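Serine protease p27 (Human astrovirus 1, PDB 2W5E) is the trypsin-like serine protease domain of the astrovirus non-structural polyprotein, responsible for cleaving that polyprotein into its functional products. Local coordinates at residues 52-57 with 73-78; 62-67 with 157-162; 116-121 with 140-145. All blocks are in the same frame, centred on the assembly; numbering follows the deposited sequence.

Overall arrangement
Each barrel of this two-barrel, chymotrypsin-like fold holds one buried contact, and contact 2 lies on the surface between them. Contact 1 covers a strand of the first barrel with the loop that leaves it, mainly by apolar packing on a tyrosine face. Contact 3 bridges two non-adjacent strands of the second barrel through a buried tyrosine-histidine bond. Contact 2 depends on charge: the C-terminal tail reaches back to the turn that carries the catalytic aspartate. Contacts 1 and 2 share the first sheet, where strands 52-60 and 66-70 are neighbours. Contacts 2 and 3 touch, with a probable hydrogen bond from Gln-143 NE2 to Asp-65 O and packing of Ile-66 on Val-141.

Contact 1: 52-57 with 73-78; sequences LMYEAK and GDLHPT. With CD (cadmium ion), chain B.
Tyr-54 lies flat against Leu-75, and its side chain carries the contact between strand 52-60 and the loop that leaves the first barrel. Its CB turns toward the loop, and with CG anti to the carbonyl carbon (chi1 -58°) the ring is laid along segment 73-78. At the root of the ring, CD2 meets Leu-75 CD2 at 3.7 Å. On the other flank, CD1 has the carboxylate of Asp-74 beside it, with OD1 3.7 Å away. Farther out, CE1 touches Leu-75 CB at 3.7 Å, and this methylene sits over the ring face in a CH-pi contact, 3.9 Å from the centroid. CZ and then OH pass over the methyl Leu-75 CD1. At the tip, OH shares a hydrogen bond of 2.7 Å with a water that also lies close to Asp-74 O, a doubtful second link.

Asp-74 stands at the edge of the ring, CG in its plane and the carboxylate turned 81° from it. A first torsion of 54° swings the group round to that rim. Pro-72 and Glu-50 of a third subunit also pack on the tyrosine. Next along the loop, His-76 ND1 binds a cadmium ion at 2.0 Å, an assembly contact shared with Glu-50 of the third subunit and with His-4 and His-6 of a second, from a hexahistidine run that is probably a purification tag.

The chemistry thus divides by direction: aliphatic carbon covers a face, while the carboxylate makes a weakly favourable electrostatic approach to the positive rim.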
ATOM      1  N   LEU A  52      -8.137 -13.190  20.361  1.00 29.63           N
ATOM      2  CA  LEU A  52      -8.273 -12.563  21.675  1.00 30.33           C
ATOM      3  C   LEU A  52      -9.714 -12.123  21.958  1.00 30.78           C
ATOM      4  O   LEU A  52     -10.355 -11.482  21.127  1.00 30.33           O
ATOM      5  CB  LEU A  52      -7.291 -11.389  21.832  1.00 30.32           C
ATOM      6  CG  LEU A  52      -7.265 -10.584  23.145  1.00 30.20           C
ATOM      7  CD1 LEU A  52      -7.013 -11.455  24.388  1.00 31.09           C
ATOM      8  CD2 LEU A  52      -6.229  -9.473  23.067  1.00 30.63           C
ATOM      9  N   MET A  53     -10.215 -12.493  23.135  1.00 31.47           N
ATOM     10  CA  MET A  53     -11.556 -12.111  23.570  1.00 32.31           C
ATOM     11  C   MET A  53     -11.528 -10.788  24.322  1.00 32.01           C
ATOM     12  O   MET A  53     -10.690 -10.581  25.196  1.00 31.57           O
ATOM     13  CB  MET A  53     -12.171 -13.209  24.441  1.00 33.07           C
ATOM     14  CG  MET A  53     -12.577 -14.447  23.661  1.00 36.43           C
ATOM     15  SD  MET A  53     -14.243 -14.301  22.999  1.00 42.78           S
ATOM     16  CE  MET A  53     -15.183 -15.063  24.318  1.00 42.51           C
ATOM     17  N   TYR A  54     -12.451  -9.900  23.964  1.00 31.82           N
ATOM     18  CA  TYR A  54     -12.598  -8.598  24.600  1.00 32.24           C
ATOM     19  C   TYR A  54     -14.019  -8.450  25.122  1.00 32.88           C
ATOM     20  O   TYR A  54     -14.961  -8.952  24.510  1.00 32.68           O
ATOM     21  CB  TYR A  54     -12.390  -7.467  23.587  1.00 31.86           C
ATOM     22  CG  TYR A  54     -11.065  -7.426  22.857  1.00 31.28           C
ATOM     23  CD1 TYR A  54     -10.099  -6.478  23.194  1.00 31.42           C
ATOM     24  CD2 TYR A  54     -10.796  -8.294  21.798  1.00 30.91           C
ATOM     25  CE1 TYR A  54      -8.882  -6.414  22.515  1.00 30.40           C
ATOM     26  CE2 TYR A  54      -9.586  -8.239  21.115  1.00 30.26           C
ATOM     27  CZ  TYR A  54      -8.635  -7.290  21.477  1.00 30.61           C
ATOM     28  OH  TYR A  54      -7.433  -7.224  20.801  1.00 30.78           O
ATOM     29  N   GLU A  55     -14.172  -7.745  26.236  1.00 33.40           N
ATOM     30  CA  GLU A  55     -15.489  -7.304  26.673  1.00 34.52           C
ATOM     31  C   GLU A  55     -15.759  -5.944  26.044  1.00 34.35           C
ATOM     32  O   GLU A  55     -14.871  -5.092  25.999  1.00 34.27           O
ATOM     33  CB  GLU A  55     -15.571  -7.225  28.201  1.00 34.68           C
ATOM     34  CG  GLU A  55     -16.969  -6.895  28.713  1.00 35.75           C
ATOM     35  CD  GLU A  55     -17.016  -6.662  30.208  1.00 36.36           C
ATOM     36  OE1 GLU A  55     -16.433  -5.661  30.682  1.00 39.07           O
ATOM     37  OE2 GLU A  55     -17.654  -7.473  30.909  1.00 39.13           O
ATOM     38  N   ALA A  56     -16.976  -5.756  25.545  1.00 34.16           N
ATOM     39  CA  ALA A  56     -17.357  -4.517  24.880  1.00 34.66           C
ATOM     40  C   ALA A  56     -18.790  -4.149  25.238  1.00 34.78           C
ATOM     41  O   ALA A  56     -19.610  -5.024  25.490  1.00 34.66           O
ATOM     42  CB  ALA A  56     -17.198  -4.653  23.360  1.00 34.21           C
ATOM     43  N   LYS A  57     -19.081  -2.853  25.245  1.00 35.23           N
ATOM     44  CA  LYS A  57     -20.383  -2.354  25.662  1.00 36.15           C
ATOM     45  C   LYS A  57     -21.224  -1.857  24.495  1.00 36.24           C
ATOM     46  O   LYS A  57     -20.755  -1.069  23.667  1.00 35.77           O
ATOM     47  CB  LYS A  57     -20.214  -1.234  26.694  1.00 36.00           C
ATOM     48  CG  LYS A  57     -21.507  -0.812  27.372  1.00 36.86           C
ATOM     49  CD  LYS A  57     -21.277   0.344  28.340  1.00 37.40           C
ATOM     50  CE  LYS A  57     -22.504   0.586  29.199  1.00 39.58           C
ATOM     51  NZ  LYS A  57     -22.286   1.655  30.218  1.00 40.97           N
ATOM     52  N   GLY A  73     -10.909  -0.055  23.404  1.00 28.13           N
ATOM     53  CA  GLY A  73      -9.758   0.820  23.175  1.00 27.97           C
ATOM     54  C   GLY A  73      -8.477   0.095  22.814  1.00 27.78           C
ATOM     55  O   GLY A  73      -7.626   0.646  22.110  1.00 28.37           O
ATOM     56  N   ASP A  74      -8.344  -1.139  23.290  1.00 27.43           N
ATOM     57  CA  ASP A  74      -7.171  -1.967  23.014  1.00 27.36           C
ATOM     58  C   ASP A  74      -7.333  -2.901  21.801  1.00 26.65           C
ATOM     59  O   ASP A  74      -6.399  -3.622  21.444  1.00 26.39           O
ATOM     60  CB  ASP A  74      -6.759  -2.761  24.265  1.00 27.70           C
ATOM     61  CG  ASP A  74      -7.900  -3.589  24.859  1.00 29.48           C
ATOM     62  OD1 ASP A  74      -9.090  -3.255  24.654  1.00 31.30           O
ATOM     63  OD2 ASP A  74      -7.592  -4.580  25.551  1.00 31.55           O
ATOM     64  N   LEU A  75      -8.516  -2.883  21.188  1.00 25.94           N
ATOM     65  CA  LEU A  75      -8.778  -3.640  19.959  1.00 25.20           C
ATOM     66  C   LEU A  75      -8.487  -2.771  18.733  1.00 24.60           C
ATOM     67  O   LEU A  75      -9.219  -1.826  18.442  1.00 23.92           O
ATOM     68  CB  LEU A  75     -10.227  -4.158  19.927  1.00 25.02           C
ATOM     69  CG  LEU A  75     -10.730  -5.024  18.752  1.00 26.12           C
ATOM     70  CD1 LEU A  75      -9.646  -5.906  18.160  1.00 27.09           C
ATOM     71  CD2 LEU A  75     -11.921  -5.872  19.175  1.00 25.17           C
ATOM     72  N   HIS A  76      -7.419  -3.116  18.020  1.00 24.25           N
ATOM     73  CA  HIS A  76      -6.958  -2.336  16.870  1.00 24.12           C
ATOM     74  C   HIS A  76      -7.136  -3.159  15.591  1.00 24.07           C
ATOM     75  O   HIS A  76      -6.247  -3.938  15.228  1.00 23.85           O
ATOM     76  CB  HIS A  76      -5.489  -1.900  17.054  1.00 23.73           C
ATOM     77  CG  HIS A  76      -5.203  -1.251  18.379  1.00 23.30           C
ATOM     78  ND1 HIS A  76      -3.988  -1.377  19.026  1.00 20.28           N
ATOM     79  CD2 HIS A  76      -5.978  -0.478  19.176  1.00 22.44           C
ATOM     80  CE1 HIS A  76      -4.039  -0.715  20.171  1.00 23.34           C
ATOM     81  NE2 HIS A  76      -5.231  -0.157  20.282  1.00 21.85           N
ATOM     82  N   PRO A  77      -8.300  -3.010  14.921  1.00 24.42           N
ATOM     83  CA  PRO A  77      -8.597  -3.836  13.758  1.00 25.09           C
ATOM     84  C   PRO A  77      -7.743  -3.426  12.565  1.00 25.58           C
ATOM     85  O   PRO A  77      -7.401  -2.255  12.428  1.00 25.44           O
ATOM     86  CB  PRO A  77     -10.075  -3.536  13.480  1.00 24.91           C
ATOM     87  CG  PRO A  77     -10.288  -2.175  14.003  1.00 24.86           C
ATOM     88  CD  PRO A  77      -9.383  -2.050  15.201  1.00 24.36           C
ATOM     89  N   THR A  78      -7.410  -4.395  11.722  1.00 26.14           N
ATOM     90  CA  THR A  78      -6.571  -4.161  10.550  1.00 26.73           C
ATOM     91  C   THR A  78      -7.339  -3.529   9.386  1.00 27.14           C
ATOM     92  O   THR A  78      -6.732  -3.031   8.433  1.00 27.04           O
ATOM     93  CB  THR A  78      -5.946  -5.468  10.064  1.00 26.99           C
ATOM     94  OG1 THR A  78      -6.993  -6.390   9.727  1.00 26.17           O
ATOM     95  CG2 THR A  78      -5.052  -6.068  11.148  1.00 27.13           C
TER
HETATM   96 CD    CD B1589      -2.201  -2.272  18.641  1.00 23.44          CD
HETATM   97  O   HOH W   1      -5.444  -5.857  22.091  1.00 38.88           O

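Contact 2: 62-67 with 157-162; sequences PEKDIA and PTDFHP
Chi1 values of -83° in Lys-64 and -70° in Asp-159 set each CG beside its own backbone N, sending the two side chains toward each other to cross at about a right angle. The lysine, extended beyond CG, comes down over one face of the carboxylate and ends with NZ near its plane. There NZ donates to Asp-159 OD2 at 2.7 Å, forming a salt bridge to the syn lone pair of that oxygen. Only one oxygen is gripped, since OD1 stays 3.5 Å from NZ. The aliphatic part crosses above the carboxylate face, with CD 3.4 Å from OD2. Next to the bridge, the Pro-62 ring rests on the tail backbone, its CG 3.9 Å from Asp-159 O.

Within segment 62-67, Ile-66 N donates to Lys-64 O at 2.7 Å, closing an inverse gamma turn centred on Asp-65 of the charge relay system. The bridge thus ties the tail after the last strand of the second barrel to the first barrel.

Lys-64 NZ also bonds to Ile-154 O, and Asp-159 OD2 to Asp-156 N; these neutral partners hold the ion pair in direction at a surface where solvent probably weakens its attraction.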
ATOM      1  N   PRO A  62     -30.903   1.520  17.587  1.00 43.02           N
ATOM      2  CA  PRO A  62     -31.929   2.286  16.870  1.00 43.18           C
ATOM      3  C   PRO A  62     -33.200   1.477  16.600  1.00 43.36           C
ATOM      4  O   PRO A  62     -33.294   0.313  16.998  1.00 43.25           O
ATOM      5  CB  PRO A  62     -31.232   2.652  15.553  1.00 43.14           C
ATOM      6  CG  PRO A  62     -30.233   1.578  15.349  1.00 43.04           C
ATOM      7  CD  PRO A  62     -29.752   1.202  16.721  1.00 43.01           C
ATOM      8  N   GLU A  63     -34.167   2.103  15.931  1.00 43.63           N
ATOM      9  CA  GLU A  63     -35.416   1.445  15.543  1.00 43.90           C
ATOM     10  C   GLU A  63     -35.152   0.266  14.606  1.00 43.20           C
ATOM     11  O   GLU A  63     -35.784  -0.784  14.738  1.00 43.30           O
ATOM     12  CB  GLU A  63     -36.370   2.450  14.890  1.00 44.02           C
ATOM     13  CG  GLU A  63     -37.802   1.948  14.711  1.00 45.15           C
ATOM     14  CD  GLU A  63     -38.770   3.050  14.304  1.00 45.54           C
ATOM     15  OE1 GLU A  63     -38.743   4.139  14.927  1.00 47.73           O
ATOM     16  OE2 GLU A  63     -39.571   2.824  13.365  1.00 47.66           O
ATOM     17  N   LYS A  64     -34.216   0.445  13.670  1.00 42.42           N
ATOM     18  CA  LYS A  64     -33.753  -0.643  12.804  1.00 41.55           C
ATOM     19  C   LYS A  64     -33.141  -1.772  13.629  1.00 40.72           C
ATOM     20  O   LYS A  64     -32.550  -1.526  14.682  1.00 40.42           O
ATOM     21  CB  LYS A  64     -32.725  -0.139  11.790  1.00 41.75           C
ATOM     22  CG  LYS A  64     -33.326   0.488  10.549  1.00 42.33           C
ATOM     23  CD  LYS A  64     -32.244   0.871   9.552  1.00 42.27           C
ATOM     24  CE  LYS A  64     -32.830   1.654   8.392  1.00 42.76           C
ATOM     25  NZ  LYS A  64     -31.771   2.246   7.537  1.00 42.21           N
ATOM     26  N   ASP A  65     -33.282  -3.000  13.139  1.00 39.60           N
ATOM     27  CA  ASP A  65     -32.783  -4.184  13.832  1.00 38.96           C
ATOM     28  C   ASP A  65     -31.257  -4.313  13.723  1.00 38.16           C
ATOM     29  O   ASP A  65     -30.727  -5.344  13.304  1.00 37.86           O
ATOM     30  CB  ASP A  65     -33.493  -5.444  13.313  1.00 39.29           C
ATOM     31  CG  ASP A  65     -34.972  -5.500  13.711  1.00 40.27           C
ATOM     32  OD1 ASP A  65     -35.345  -4.940  14.764  1.00 40.55           O
ATOM     33  OD2 ASP A  65     -35.765  -6.115  12.969  1.00 41.63           O
ATOM     34  N   ILE A  66     -30.568  -3.246  14.116  1.00 37.18           N
ATOM     35  CA  ILE A  66     -29.113  -3.168  14.079  1.00 36.70           C
ATOM     36  C   ILE A  66     -28.621  -2.706  15.455  1.00 35.82           C
ATOM     37  O   ILE A  66     -29.326  -1.985  16.161  1.00 35.64           O
ATOM     38  CB  ILE A  66     -28.636  -2.206  12.943  1.00 36.63           C
ATOM     39  CG1 ILE A  66     -28.942  -2.808  11.564  1.00 36.87           C
ATOM     40  CG2 ILE A  66     -27.146  -1.902  13.045  1.00 37.41           C
ATOM     41  CD1 ILE A  66     -28.882  -1.804  10.416  1.00 37.29           C
ATOM     42  N   ALA A  67     -27.424  -3.143  15.832  1.00 34.91           N
ATOM     43  CA  ALA A  67     -26.810  -2.755  17.101  1.00 34.03           C
ATOM     44  C   ALA A  67     -25.426  -2.138  16.888  1.00 33.45           C
ATOM     45  O   ALA A  67     -24.642  -2.614  16.068  1.00 32.80           O
ATOM     46  CB  ALA A  67     -26.723  -3.956  18.036  1.00 34.07           C
ATOM     47  N   PRO A 157     -25.833   6.377   7.073  1.00 42.45           N
ATOM     48  CA  PRO A 157     -25.111   7.125   8.113  1.00 42.80           C
ATOM     49  C   PRO A 157     -25.967   7.702   9.252  1.00 43.13           C
ATOM     50  O   PRO A 157     -25.438   7.942  10.342  1.00 43.25           O
ATOM     51  CB  PRO A 157     -24.436   8.254   7.324  1.00 42.80           C
ATOM     52  CG  PRO A 157     -24.287   7.707   5.958  1.00 42.67           C
ATOM     53  CD  PRO A 157     -25.543   6.922   5.733  1.00 42.56           C
ATOM     54  N   THR A 158     -27.262   7.911   9.011  1.00 43.31           N
ATOM     55  CA  THR A 158     -28.148   8.480  10.031  1.00 43.61           C
ATOM     56  C   THR A 158     -28.570   7.450  11.080  1.00 43.74           C
ATOM     57  O   THR A 158     -29.138   7.810  12.115  1.00 43.80           O
ATOM     58  CB  THR A 158     -29.414   9.143   9.425  1.00 43.64           C
ATOM     59  OG1 THR A 158     -30.333   8.134   8.986  1.00 43.80           O
ATOM     60  CG2 THR A 158     -29.055  10.066   8.257  1.00 43.79           C
ATOM     61  N   ASP A 159     -28.291   6.176  10.807  1.00 43.72           N
ATOM     62  CA  ASP A 159     -28.620   5.086  11.727  1.00 43.75           C
ATOM     63  C   ASP A 159     -27.656   4.993  12.905  1.00 43.69           C
ATOM     64  O   ASP A 159     -27.997   4.419  13.940  1.00 43.74           O
ATOM     65  CB  ASP A 159     -28.650   3.747  10.983  1.00 43.76           C
ATOM     66  CG  ASP A 159     -29.821   3.633  10.030  1.00 43.65           C
ATOM     67  OD1 ASP A 159     -30.919   4.123  10.363  1.00 43.42           O
ATOM     68  OD2 ASP A 159     -29.644   3.038   8.949  1.00 43.45           O
ATOM     69  N   PHE A 160     -26.465   5.562  12.737  1.00 43.74           N
ATOM     70  CA  PHE A 160     -25.389   5.494  13.730  1.00 43.95           C
ATOM     71  C   PHE A 160     -25.674   6.253  15.032  1.00 44.32           C
ATOM     72  O   PHE A 160     -25.112   5.921  16.078  1.00 44.33           O
ATOM     73  CB  PHE A 160     -24.071   5.995  13.121  1.00 43.68           C
ATOM     74  CG  PHE A 160     -23.313   4.947  12.346  1.00 43.16           C
ATOM     75  CD1 PHE A 160     -23.748   4.532  11.089  1.00 42.86           C
ATOM     76  CD2 PHE A 160     -22.148   4.388  12.869  1.00 42.73           C
ATOM     77  CE1 PHE A 160     -23.044   3.565  10.373  1.00 42.39           C
ATOM     78  CE2 PHE A 160     -21.435   3.422  12.160  1.00 42.23           C
ATOM     79  CZ  PHE A 160     -21.886   3.012  10.909  1.00 42.53           C
ATOM     80  N   HIS A 161     -26.533   7.270  14.963  1.00 44.75           N
ATOM     81  CA  HIS A 161     -26.782   8.156  16.106  1.00 45.25           C
ATOM     82  C   HIS A 161     -28.247   8.583  16.230  1.00 45.64           C
ATOM     83  O   HIS A 161     -28.949   8.695  15.221  1.00 45.78           O
ATOM     84  CB  HIS A 161     -25.878   9.394  16.034  1.00 45.16           C
ATOM     85  CG  HIS A 161     -24.422   9.089  16.209  1.00 45.00           C
ATOM     86  ND1 HIS A 161     -23.545   9.012  15.148  1.00 44.73           N
ATOM     87  CD2 HIS A 161     -23.693   8.828  17.319  1.00 44.64           C
ATOM     88  CE1 HIS A 161     -22.337   8.722  15.597  1.00 44.94           C
ATOM     89  NE2 HIS A 161     -22.400   8.606  16.911  1.00 44.76           N
ATOM     90  N   PRO A 162     -28.714   8.824  17.474  1.00 46.01           N
ATOM     91  CA  PRO A 162     -30.068   9.333  17.670  1.00 46.24           C
ATOM     92  C   PRO A 162     -30.127  10.837  17.417  1.00 46.49           C
ATOM     93  O   PRO A 162     -30.520  11.261  16.332  1.00 46.91           O
ATOM     94  CB  PRO A 162     -30.338   9.036  19.143  1.00 46.27           C
ATOM     95  CG  PRO A 162     -28.996   9.115  19.786  1.00 46.23           C
ATOM     96  CD  PRO A 162     -28.008   8.628  18.757  1.00 45.98           C
TER

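Contact 3: 116-121 with 140-145; sequences LSYAVR and AVHQTN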
ATOM      1  N   LEU A 116     -32.942  -5.966   1.760  1.00 36.98           N
ATOM      2  CA  LEU A 116     -32.153  -6.464   0.645  1.00 35.83           C
ATOM      3  C   LEU A 116     -32.197  -7.992   0.664  1.00 35.26           C
ATOM      4  O   LEU A 116     -31.946  -8.608   1.701  1.00 35.02           O
ATOM      5  CB  LEU A 116     -30.716  -5.942   0.770  1.00 35.79           C
ATOM      6  CG  LEU A 116     -29.732  -5.920  -0.402  1.00 35.91           C
ATOM      7  CD1 LEU A 116     -30.268  -5.132  -1.589  1.00 35.57           C
ATOM      8  CD2 LEU A 116     -28.405  -5.339   0.061  1.00 35.61           C
ATOM      9  N   SER A 117     -32.549  -8.593  -0.472  1.00 34.44           N
ATOM     10  CA  SER A 117     -32.584 -10.050  -0.617  1.00 33.71           C
ATOM     11  C   SER A 117     -31.540 -10.525  -1.611  1.00 32.97           C
ATOM     12  O   SER A 117     -31.289  -9.865  -2.615  1.00 32.82           O
ATOM     13  CB  SER A 117     -33.963 -10.522  -1.062  1.00 33.79           C
ATOM     14  OG  SER A 117     -34.926 -10.216  -0.076  1.00 35.39           O
ATOM     15  N   TYR A 118     -30.948 -11.682  -1.323  1.00 32.16           N
ATOM     16  CA  TYR A 118     -29.801 -12.197  -2.069  1.00 31.73           C
ATOM     17  C   TYR A 118     -29.614 -13.668  -1.742  1.00 32.11           C
ATOM     18  O   TYR A 118     -29.944 -14.118  -0.637  1.00 31.87           O
ATOM     19  CB  TYR A 118     -28.522 -11.425  -1.695  1.00 31.12           C
ATOM     20  CG  TYR A 118     -28.406 -11.182  -0.202  1.00 30.04           C
ATOM     21  CD1 TYR A 118     -27.750 -12.092   0.626  1.00 29.06           C
ATOM     22  CD2 TYR A 118     -28.978 -10.053   0.381  1.00 29.08           C
ATOM     23  CE1 TYR A 118     -27.666 -11.879   1.996  1.00 28.67           C
ATOM     24  CE2 TYR A 118     -28.904  -9.837   1.744  1.00 28.69           C
ATOM     25  CZ  TYR A 118     -28.246 -10.756   2.544  1.00 29.16           C
ATOM     26  OH  TYR A 118     -28.168 -10.537   3.893  1.00 29.68           O
ATOM     27  N   ALA A 119     -29.080 -14.411  -2.704  1.00 32.48           N
ATOM     28  CA  ALA A 119     -28.733 -15.809  -2.500  1.00 33.14           C
ATOM     29  C   ALA A 119     -27.583 -15.922  -1.497  1.00 33.77           C
ATOM     30  O   ALA A 119     -26.661 -15.095  -1.500  1.00 33.56           O
ATOM     31  CB  ALA A 119     -28.347 -16.444  -3.815  1.00 33.14           C
ATOM     32  N   VAL A 120     -27.659 -16.934  -0.634  1.00 34.51           N
ATOM     33  CA  VAL A 120     -26.595 -17.212   0.338  1.00 35.42           C
ATOM     34  C   VAL A 120     -26.069 -18.635   0.168  1.00 36.16           C
ATOM     35  O   VAL A 120     -26.767 -19.502  -0.355  1.00 36.15           O
ATOM     36  CB  VAL A 120     -27.029 -16.945   1.816  1.00 35.31           C
ATOM     37  CG1 VAL A 120     -27.185 -15.455   2.071  1.00 35.08           C
ATOM     38  CG2 VAL A 120     -28.310 -17.703   2.181  1.00 34.98           C
ATOM     39  N   ARG A 121     -24.836 -18.864   0.606  1.00 37.28           N
ATOM     40  CA  ARG A 121     -24.180 -20.156   0.423  1.00 38.52           C
ATOM     41  C   ARG A 121     -24.411 -21.130   1.581  1.00 39.40           C
ATOM     42  O   ARG A 121     -24.144 -22.329   1.451  1.00 39.72           O
ATOM     43  CB  ARG A 121     -22.682 -19.968   0.153  1.00 38.58           C
ATOM     44  CG  ARG A 121     -22.365 -19.401  -1.236  1.00 39.02           C
ATOM     45  CD  ARG A 121     -22.542 -20.453  -2.318  1.00 39.89           C
ATOM     46  NE  ARG A 121     -22.687 -19.875  -3.651  1.00 41.40           N
ATOM     47  CZ  ARG A 121     -22.915 -20.582  -4.756  1.00 41.92           C
ATOM     48  NH1 ARG A 121     -23.033 -21.906  -4.695  1.00 41.58           N
ATOM     49  NH2 ARG A 121     -23.030 -19.964  -5.927  1.00 42.48           N
ATOM     50  N   ALA A 140     -25.761  -3.029   3.957  1.00 27.66           N
ATOM     51  CA  ALA A 140     -26.778  -3.634   4.815  1.00 27.32           C
ATOM     52  C   ALA A 140     -26.188  -4.612   5.834  1.00 26.93           C
ATOM     53  O   ALA A 140     -25.028  -5.000   5.736  1.00 26.19           O
ATOM     54  CB  ALA A 140     -27.832  -4.340   3.955  1.00 27.27           C
ATOM     55  N   VAL A 141     -27.012  -5.003   6.805  1.00 27.11           N
ATOM     56  CA  VAL A 141     -26.628  -5.965   7.846  1.00 27.39           C
ATOM     57  C   VAL A 141     -27.517  -7.218   7.767  1.00 27.71           C
ATOM     58  O   VAL A 141     -28.738  -7.118   7.899  1.00 27.49           O
ATOM     59  CB  VAL A 141     -26.728  -5.323   9.260  1.00 27.44           C
ATOM     60  CG1 VAL A 141     -26.319  -6.313  10.345  1.00 26.86           C
ATOM     61  CG2 VAL A 141     -25.884  -4.046   9.344  1.00 26.46           C
ATOM     62  N   HIS A 142     -26.931  -8.362   7.551  1.00 28.37           N
ATOM     63  CA  HIS A 142     -27.664  -9.577   7.401  1.00 29.43           C
ATOM     64  C   HIS A 142     -28.506  -9.966   8.620  1.00 30.24           C
ATOM     65  O   HIS A 142     -28.045  -9.984   9.704  1.00 29.87           O
ATOM     66  CB  HIS A 142     -26.741 -10.711   7.064  1.00 29.35           C
ATOM     67  CG  HIS A 142     -27.437 -12.013   6.867  1.00 29.59           C
ATOM     68  ND1 HIS A 142     -27.696 -12.533   5.627  1.00 30.29           N
ATOM     69  CD2 HIS A 142     -27.925 -12.903   7.754  1.00 28.62           C
ATOM     70  CE1 HIS A 142     -28.302 -13.690   5.758  1.00 29.17           C
ATOM     71  NE2 HIS A 142     -28.452 -13.938   7.038  1.00 29.95           N
ATOM     72  N   GLN A 143     -29.759 -10.274   8.389  1.00 31.30           N
ATOM     73  CA  GLN A 143     -30.730 -10.497   9.461  1.00 32.68           C
ATOM     74  C   GLN A 143     -31.193 -11.946   9.557  1.00 33.59           C
ATOM     75  O   GLN A 143     -31.167 -12.537  10.637  1.00 33.85           O
ATOM     76  CB  GLN A 143     -31.947  -9.583   9.287  1.00 32.71           C
ATOM     77  CG  GLN A 143     -31.647  -8.102   9.397  1.00 32.56           C
ATOM     78  CD  GLN A 143     -31.281  -7.677  10.808  1.00 33.61           C
ATOM     79  OE1 GLN A 143     -31.874  -8.138  11.784  1.00 33.91           O
ATOM     80  NE2 GLN A 143     -30.303  -6.785  10.920  1.00 33.47           N
ATOM     81  N   THR A 144     -31.613 -12.515   8.428  1.00 34.58           N
ATOM     82  CA  THR A 144     -32.251 -13.829   8.431  1.00 35.73           C
ATOM     83  C   THR A 144     -32.163 -14.541   7.081  1.00 35.99           C
ATOM     84  O   THR A 144     -31.705 -13.969   6.090  1.00 35.78           O
ATOM     85  CB  THR A 144     -33.739 -13.717   8.866  1.00 35.94           C
ATOM     86  OG1 THR A 144     -34.296 -15.029   9.048  1.00 37.97           O
ATOM     87  CG2 THR A 144     -34.555 -12.938   7.834  1.00 36.06           C
ATOM     88  N   ASN A 145     -32.597 -15.798   7.057  1.00 36.59           N
ATOM     89  CA  ASN A 145     -32.710 -16.547   5.810  1.00 37.31           C
ATOM     90  C   ASN A 145     -33.919 -17.469   5.765  1.00 37.49           C
ATOM     91  O   ASN A 145     -34.386 -17.949   6.802  1.00 37.63           O
ATOM     92  CB  ASN A 145     -31.425 -17.335   5.512  1.00 37.51           C
ATOM     93  CG  ASN A 145     -31.058 -18.310   6.616  1.00 38.85           C
ATOM     94  OD1 ASN A 145     -31.856 -19.161   7.007  1.00 40.48           O
ATOM     95  ND2 ASN A 145     -29.828 -18.204   7.107  1.00 39.94           N
TER
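Tyr-118 and His-142 meet in a polar contact at the middle of the interface. The phenol OH and the imidazole ND1 are hydrogen-bonded at 2.7 Å, and either could be the donor. Each polar atom approaches near the plane of the other ring, at its edge. The rings are rim to rim, with centroids 5.8 Å apart and planes at 58°, so neither covers the other's face. A chi1 of -179° extends the imidazole away from its own backbone nitrogen and out to the phenol. In Tyr-118, chi1 of 43° sets the ring between its backbone N and carbonyl carbon, which brings OH over to His-142 although CB itself does not point there.

Apolar contacts lie to either side. Leu-116 CD2 touches Ala-140 CB at 4.1 Å, within a core that Val-131 and Ala-152 help to fill. Beyond the bond, Val-120 CG1 comes obliquely to His-142 CE1 at 4.2 Å, and Met-126 packs on both of these residues.

The backbones do not pair directly, because strand 149-154 runs between strands 115-119 and 138-146 in the sheet; Tyr-118, for instance, bonds with Gly-150. A classic beta bulge, in which Gln-143 and Thr-144 both face Gly-151, interrupts the second strand just after the histidine.

His-142 stands about 5 Å from the side chain of the nucleophile Ser-127. As in picornaviral 3C proteases, where a histidine held by a tyrosine sits on the corresponding strand, it probably lines the S1 pocket. The buried bond would fix the rotation of the imidazole while satisfying both polar atoms.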